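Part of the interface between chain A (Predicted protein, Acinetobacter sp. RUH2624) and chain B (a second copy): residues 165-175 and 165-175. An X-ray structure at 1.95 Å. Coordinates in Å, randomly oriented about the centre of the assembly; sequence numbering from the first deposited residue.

Chain A 165-175: AMFEYPGYTAD
Chain B (165-175) AMFEYPGYTAD

The two copies of the 165-175 segment meet antiparallel about a near-twofold axis, burying 667 Å² between them. Each ends a 3-10 turn at residue 167, runs through a loop, and enters a short strand at 172-173. The register pairs Pro A170 with Pro B170 in a single beta bridge (CA to CA 4.3 Å) and sets Phe A167 CA 4.6 Å from Thr B173 CA, with the reciprocal pair equally spaced.

Two direct hydrogen bonds hold the centre: Gly B171 N donates to Tyr A169 O and Gly A171 N to Tyr B169 O, each at 3.0 Å and 167°. Residues 169 and 170 are extended (phi/psi -55/129 and -75/147 in chain A, -49/128 and -72/143 in chain B) before the backbone turns at Gly A171 (-76/-25) and Gly B171 (-71/-29).

Waters bridge the flanking backbone. The O of water 1 accepts from Tyr B172 N at 2.8 Å and lies 2.8 Å from both Met A166 O and Tyr A169 O; water 3 repeats this with Tyr A172 N (2.9 Å), Met B166 O (2.9 Å) and Tyr B169 O (2.8 Å). Water 2 donates to both Glu A168 O (2.6 Å) and Glu B168 O (2.7 Å), bridging carbonyls whose O atoms are 4.0 Å apart. Within each chain, Glu A168 N donates to Ala A165 O (2.9 Å) and Glu B168 N to Ala B165 O (2.8 Å).

Tyr B172 O receives a CA-H...O contact from Phe A167 CA (3.3 Å), and Tyr A172 O one from Phe B167 CA (3.2 Å). The Phe A167 and Phe B167 rings (both chi1 m) lie against residues 172-174 of the partner: Ala B174 CB packs over the Phe A167 face, 3.9 Å from Phe A167 CZ, while CE2 of Tyr B172 (chi1 t) approaches Phe A167 CE1 to 3.6 Å at the ring edge. Tyr A172 OH and Tyr B172 OH are both hydrogen-bonded elsewhere in the structure.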

ATOM      1  N   ALA A 165      10.628   7.674  11.426  1.00  9.08           N
ATOM      2  CA  ALA A 165      10.219   6.269  11.390  1.00 10.55           C
ATOM      3  C   ALA A 165       9.081   6.017  10.390  1.00 14.57           C
ATOM      4  O   ALA A 165       8.836   4.882   9.974  1.00 10.65           O
ATOM      5  CB  ALA A 165       9.839   5.783  12.786  1.00 12.76           C
ATOM      6  N   MET A 166       8.394   7.080   9.991  1.00 10.52           N
ATOM      7  CA  MET A 166       7.321   6.949   9.011  1.00  9.13           C
ATOM      8  C   MET A 166       7.910   6.641   7.629  1.00 12.01           C
ATOM      9  O   MET A 166       7.200   6.210   6.717  1.00 11.85           O
ATOM     10  CB  MET A 166       6.461   8.222   8.995  1.00  8.25           C
ATOM     11  CG  MET A 166       5.116   8.095   8.294  1.00 11.99           C
ATOM     12  SD  MET A 166       4.060   9.539   8.625  1.00 15.24           S
ATOM     13  CE  MET A 166       3.277   9.040  10.166  1.00  8.34           C
ATOM     14  N   PHE A 167       9.216   6.865   7.484  1.00  6.72           N
ATOM     15  CA  PHE A 167       9.939   6.493   6.276  1.00  8.05           C
ATOM     16  C   PHE A 167      10.424   5.046   6.369  1.00 11.77           C
ATOM     17  O   PHE A 167      11.165   4.563   5.497  1.00  9.39           O
ATOM     18  CB  PHE A 167      11.148   7.410   6.068  1.00  7.19           C
ATOM     19  CG  PHE A 167      10.788   8.811   5.658  1.00 10.99           C
ATOM     20  CD1 PHE A 167       9.653   9.058   4.909  1.00  7.90           C
ATOM     21  CD2 PHE A 167      11.593   9.881   6.020  1.00 17.66           C
ATOM     22  CE1 PHE A 167       9.318  10.357   4.524  1.00 17.09           C
ATOM     23  CE2 PHE A 167      11.270  11.184   5.634  1.00 16.40           C
ATOM     24  CZ  PHE A 167      10.132  11.419   4.889  1.00 14.90           C
ATOM     25  N   GLU A 168      10.015   4.358   7.430  1.00 13.29           N
ATOM     26  CA  GLU A 168      10.503   3.004   7.694  1.00  9.60           C
ATOM     27  C   GLU A 168       9.399   1.964   7.904  1.00 10.34           C
ATOM     28  O   GLU A 168       9.637   0.767   7.718  1.00 11.04           O
ATOM     29  CB  GLU A 168      11.453   3.014   8.894  1.00 14.03           C
ATOM     30  CG  GLU A 168      12.718   3.825   8.645  1.00 25.44           C
ATOM     31  CD  GLU A 168      13.476   4.137   9.922  1.00 46.06           C
ATOM     32  OE1 GLU A 168      12.987   3.768  11.013  1.00 48.39           O
ATOM     33  OE2 GLU A 168      14.558   4.759   9.834  1.00 57.10           O
ATOM     34  N   TYR A 169       8.197   2.393   8.287  1.00  8.46           N
ATOM     35  CA  TYR A 169       7.132   1.409   8.544  1.00  8.93           C
ATOM     36  C   TYR A 169       6.951   0.540   7.310  1.00  4.72           C
ATOM     37  O   TYR A 169       6.805   1.059   6.202  1.00 10.04           O
ATOM     38  CB  TYR A 169       5.802   2.077   8.924  1.00  8.84           C
ATOM     39  CG  TYR A 169       5.895   2.998  10.121  1.00  5.85           C
ATOM     40  CD1 TYR A 169       6.596   2.621  11.266  1.00 11.28           C
ATOM     41  CD2 TYR A 169       5.294   4.255  10.097  1.00  8.34           C
ATOM     42  CE1 TYR A 169       6.688   3.476  12.360  1.00  8.05           C
ATOM     43  CE2 TYR A 169       5.392   5.116  11.169  1.00 12.56           C
ATOM     44  CZ  TYR A 169       6.084   4.723  12.298  1.00 10.43           C
ATOM     45  OH  TYR A 169       6.162   5.584  13.360  1.00 11.72           O
ATOM     46  N   PRO A 170       6.967  -0.789   7.492  1.00  9.03           N
ATOM     47  CA  PRO A 170       6.973  -1.716   6.356  1.00  7.06           C
ATOM     48  C   PRO A 170       5.616  -1.844   5.653  1.00  6.55           C
ATOM     49  O   PRO A 170       4.557  -1.738   6.282  1.00  8.61           O
ATOM     50  CB  PRO A 170       7.381  -3.048   6.992  1.00 11.25           C
ATOM     51  CG  PRO A 170       6.912  -2.954   8.395  1.00 14.22           C
ATOM     52  CD  PRO A 170       7.034  -1.493   8.788  1.00 13.00           C
ATOM     53  N   GLY A 171       5.644  -2.064   4.345  1.00  7.10           N
ATOM     54  CA  GLY A 171       4.407  -2.253   3.610  1.00  6.84           C
ATOM     55  C   GLY A 171       3.816  -3.628   3.850  1.00  9.40           C
ATOM     56  O   GLY A 171       2.603  -3.835   3.725  1.00  8.14           O
ATOM     57  N   TYR A 172       4.671  -4.579   4.212  1.00  3.58           N
ATOM     58  CA  TYR A 172       4.230  -5.968   4.317  1.00  4.93           C
ATOM     59  C   TYR A 172       4.915  -6.665   5.494  1.00 10.09           C
ATOM     60  O   TYR A 172       6.062  -6.358   5.828  1.00  8.06           O
ATOM     61  CB  TYR A 172       4.497  -6.710   3.004  1.00  1.82           C
ATOM     62  CG  TYR A 172       3.914  -8.111   2.933  1.00  3.28           C
ATOM     63  CD1 TYR A 172       2.536  -8.311   2.893  1.00  7.70           C
ATOM     64  CD2 TYR A 172       4.744  -9.235   2.903  1.00  2.03           C
ATOM     65  CE1 TYR A 172       2.001  -9.585   2.821  1.00  7.17           C
ATOM     66  CE2 TYR A 172       4.213 -10.520   2.827  1.00  5.72           C
ATOM     67  CZ  TYR A 172       2.836 -10.682   2.792  1.00  8.16           C
ATOM     68  OH  TYR A 172       2.287 -11.943   2.719  1.00  4.38           O
ATOM     69  N   THR A 173       4.196  -7.583   6.131  1.00  5.67           N
ATOM     70  CA  THR A 173       4.690  -8.233   7.335  1.00  5.76           C
ATOM     71  C   THR A 173       4.256  -9.689   7.366  1.00 10.30           C
ATOM     72  O   THR A 173       3.424 -10.126   6.563  1.00  8.02           O
ATOM     73  CB  THR A 173       4.172  -7.550   8.631  1.00 15.55           C
ATOM     74  OG1 THR A 173       2.784  -7.861   8.830  1.00 13.17           O
ATOM     75  CG2 THR A 173       4.377  -6.033   8.588  1.00 11.88           C
ATOM     76  N   ALA A 174       4.803 -10.428   8.320  1.00  5.99           N
ATOM     77  CA  ALA A 174       4.439 -11.832   8.498  1.00 14.27           C
ATOM     78  C   ALA A 174       2.956 -11.946   8.832  1.00 16.51           C
ATOM     79  O   ALA A 174       2.378 -13.023   8.759  1.00 23.97           O
ATOM     80  CB  ALA A 174       5.286 -12.471   9.605  1.00  9.01           C
ATOM     81  N   ASP A 175       2.356 -10.820   9.196  1.00 11.47           N
ATOM     82  CA  ASP A 175       0.943 -10.765   9.560  1.00 24.89           C
ATOM     83  C   ASP A 175       0.081 -10.222   8.413  1.00 26.38           C
ATOM     84  O   ASP A 175      -1.101  -9.935   8.595  1.00 32.00           O
ATOM     85  CB  ASP A 175       0.763  -9.884  10.802  1.00 20.04           C
ATOM     86  CG  ASP A 175      -0.665  -9.881  11.314  1.00 42.02           C
ATOM     87  OD1 ASP A 175      -1.290 -10.965  11.347  1.00 41.45           O
ATOM     88  OD2 ASP A 175      -1.165  -8.789  11.675  1.00 49.37           O
TER
ATOM     89  N   ALA B 165      13.842  -9.239   4.065  1.00  4.20           N
ATOM     90  CA  ALA B 165      13.755  -7.813   3.783  1.00  5.45           C
ATOM     91  C   ALA B 165      12.380  -7.420   3.245  1.00  7.57           C
ATOM     92  O   ALA B 165      11.987  -6.254   3.318  1.00  7.37           O
ATOM     93  CB  ALA B 165      14.855  -7.389   2.799  1.00  8.65           C
ATOM     94  N   MET B 166      11.647  -8.393   2.714  1.00  8.88           N
ATOM     95  CA  MET B 166      10.316  -8.125   2.173  1.00  5.74           C
ATOM     96  C   MET B 166       9.305  -7.832   3.302  1.00  6.42           C
ATOM     97  O   MET B 166       8.236  -7.270   3.063  1.00 11.13           O
ATOM     98  CB  MET B 166       9.856  -9.273   1.265  1.00  5.36           C
ATOM     99  CG  MET B 166       8.640  -8.940   0.386  1.00  4.46           C
ATOM    100  SD  MET B 166       8.358 -10.220  -0.850  1.00  8.90           S
ATOM    101  CE  MET B 166       9.533  -9.722  -2.109  1.00  9.45           C
ATOM    102  N   PHE B 167       9.671  -8.183   4.532  1.00  5.50           N
ATOM    103  CA  PHE B 167       8.922  -7.769   5.722  1.00  7.68           C
ATOM    104  C   PHE B 167       9.405  -6.386   6.206  1.00 13.66           C
ATOM    105  O   PHE B 167       8.991  -5.912   7.271  1.00  7.27           O
ATOM    106  CB  PHE B 167       9.099  -8.785   6.859  1.00  4.43           C
ATOM    107  CG  PHE B 167       8.418 -10.109   6.625  1.00  5.93           C
ATOM    108  CD1 PHE B 167       7.218 -10.186   5.929  1.00 11.80           C
ATOM    109  CD2 PHE B 167       8.975 -11.279   7.123  1.00 10.65           C
ATOM    110  CE1 PHE B 167       6.585 -11.418   5.730  1.00 11.57           C
ATOM    111  CE2 PHE B 167       8.356 -12.509   6.924  1.00  8.00           C
ATOM    112  CZ  PHE B 167       7.155 -12.579   6.230  1.00 12.32           C
ATOM    113  N   GLU B 168      10.280  -5.745   5.428  1.00  5.02           N
ATOM    114  CA  GLU B 168      10.894  -4.481   5.849  1.00  2.86           C
ATOM    115  C   GLU B 168      10.764  -3.319   4.854  1.00  7.99           C
ATOM    116  O   GLU B 168      10.755  -2.167   5.274  1.00 11.92           O
ATOM    117  CB  GLU B 168      12.388  -4.680   6.179  1.00  8.10           C
ATOM    118  CG  GLU B 168      12.649  -5.571   7.389  1.00 16.92           C
ATOM    119  CD  GLU B 168      14.122  -5.916   7.567  1.00 35.37           C
ATOM    120  OE1 GLU B 168      14.917  -5.733   6.615  1.00 30.44           O
ATOM    121  OE2 GLU B 168      14.486  -6.377   8.668  1.00 47.09           O
ATOM    122  N   TYR B 169      10.709  -3.598   3.551  1.00  5.88           N
ATOM    123  CA  TYR B 169      10.654  -2.501   2.572  1.00  3.35           C
ATOM    124  C   TYR B 169       9.570  -1.516   2.990  1.00  5.32           C
ATOM    125  O   TYR B 169       8.440  -1.904   3.237  1.00  8.60           O
ATOM    126  CB  TYR B 169      10.360  -3.005   1.157  1.00  1.84           C
ATOM    127  CG  TYR B 169      11.357  -4.035   0.663  1.00  3.54           C
ATOM    128  CD1 TYR B 169      12.740  -3.845   0.829  1.00  8.99           C
ATOM    129  CD2 TYR B 169      10.925  -5.200   0.055  1.00  6.14           C
ATOM    130  CE1 TYR B 169      13.652  -4.794   0.397  1.00  7.90           C
ATOM    131  CE2 TYR B 169      11.834  -6.165  -0.379  1.00  9.48           C
ATOM    132  CZ  TYR B 169      13.188  -5.955  -0.209  1.00  9.76           C
ATOM    133  OH  TYR B 169      14.066  -6.919  -0.653  1.00  9.81           O
ATOM    134  N   PRO B 170       9.922  -0.231   3.073  1.00  7.32           N
ATOM    135  CA  PRO B 170       9.018   0.798   3.603  1.00  4.95           C
ATOM    136  C   PRO B 170       7.856   1.129   2.666  1.00  9.23           C
ATOM    137  O   PRO B 170       8.022   1.151   1.449  1.00  5.74           O
ATOM    138  CB  PRO B 170       9.925   2.026   3.763  1.00 13.07           C
ATOM    139  CG  PRO B 170      11.343   1.522   3.590  1.00 27.18           C
ATOM    140  CD  PRO B 170      11.260   0.292   2.746  1.00 10.73           C
ATOM    141  N   GLY B 171       6.682   1.389   3.230  1.00  9.65           N
ATOM    142  CA  GLY B 171       5.557   1.839   2.423  1.00 10.32           C
ATOM    143  C   GLY B 171       5.744   3.264   1.920  1.00  9.26           C
ATOM    144  O   GLY B 171       5.248   3.639   0.849  1.00  6.47           O
ATOM    145  N   TYR B 172       6.475   4.074   2.677  1.00  3.28           N
ATOM    146  CA  TYR B 172       6.585   5.494   2.324  1.00 11.04           C
ATOM    147  C   TYR B 172       8.020   5.968   2.517  1.00 15.60           C
ATOM    148  O   TYR B 172       8.706   5.515   3.431  1.00 10.05           O
ATOM    149  CB  TYR B 172       5.623   6.316   3.188  1.00  4.82           C
ATOM    150  CG  TYR B 172       5.519   7.789   2.841  1.00  7.53           C
ATOM    151  CD1 TYR B 172       4.911   8.204   1.664  1.00  6.67           C
ATOM    152  CD2 TYR B 172       5.980   8.766   3.722  1.00  7.37           C
ATOM    153  CE1 TYR B 172       4.791   9.549   1.347  1.00  7.98           C
ATOM    154  CE2 TYR B 172       5.875  10.116   3.413  1.00 10.90           C
ATOM    155  CZ  TYR B 172       5.271  10.503   2.225  1.00 16.45           C
ATOM    156  OH  TYR B 172       5.153  11.849   1.917  1.00  9.61           O
ATOM    157  N   THR B 173       8.467   6.882   1.659  1.00 10.30           N
ATOM    158  CA  THR B 173       9.833   7.387   1.740  1.00  9.53           C
ATOM    159  C   THR B 173       9.867   8.895   1.506  1.00 10.12           C
ATOM    160  O   THR B 173       8.844   9.513   1.207  1.00 11.00           O
ATOM    161  CB  THR B 173      10.757   6.728   0.693  1.00 10.41           C
ATOM    162  OG1 THR B 173      10.516   7.319  -0.594  1.00 12.32           O
ATOM    163  CG2 THR B 173      10.541   5.223   0.639  1.00 12.59           C
ATOM    164  N   ALA B 174      11.053   9.477   1.633  1.00 11.81           N
ATOM    165  CA  ALA B 174      11.221  10.912   1.455  1.00 16.05           C
ATOM    166  C   ALA B 174      10.924  11.302   0.012  1.00 20.75           C
ATOM    167  O   ALA B 174      10.647  12.466  -0.280  1.00 19.11           O
ATOM    168  CB  ALA B 174      12.628  11.336   1.843  1.00 18.69           C
ATOM    169  N   ASP B 175      10.983  10.318  -0.882  1.00 15.70           N
ATOM    170  CA  ASP B 175      10.673  10.530  -2.293  1.00 17.05           C
ATOM    171  C   ASP B 175       9.233  10.147  -2.670  1.00 16.68           C
ATOM    172  O   ASP B 175       8.887  10.106  -3.848  1.00 19.35           O
ATOM    173  CB  ASP B 175      11.662   9.754  -3.162  1.00 23.10           C
ATOM    174  CG  ASP B 175      13.093  10.246  -2.995  1.00 31.08           C
ATOM    175  OD1 ASP B 175      13.291  11.471  -2.846  1.00 29.79           O
ATOM    176  OD2 ASP B 175      14.020   9.407  -3.013  1.00 33.84           O
TER
HETATM  177  O   HOH W   1       6.668   3.747   5.408  1.00 14.31           O
HETATM  178  O   HOH W   2      11.590  -0.968   7.535  1.00 25.30           O
HETATM  179  O   HOH W   3       7.382  -4.521   3.222  1.00  4.89           O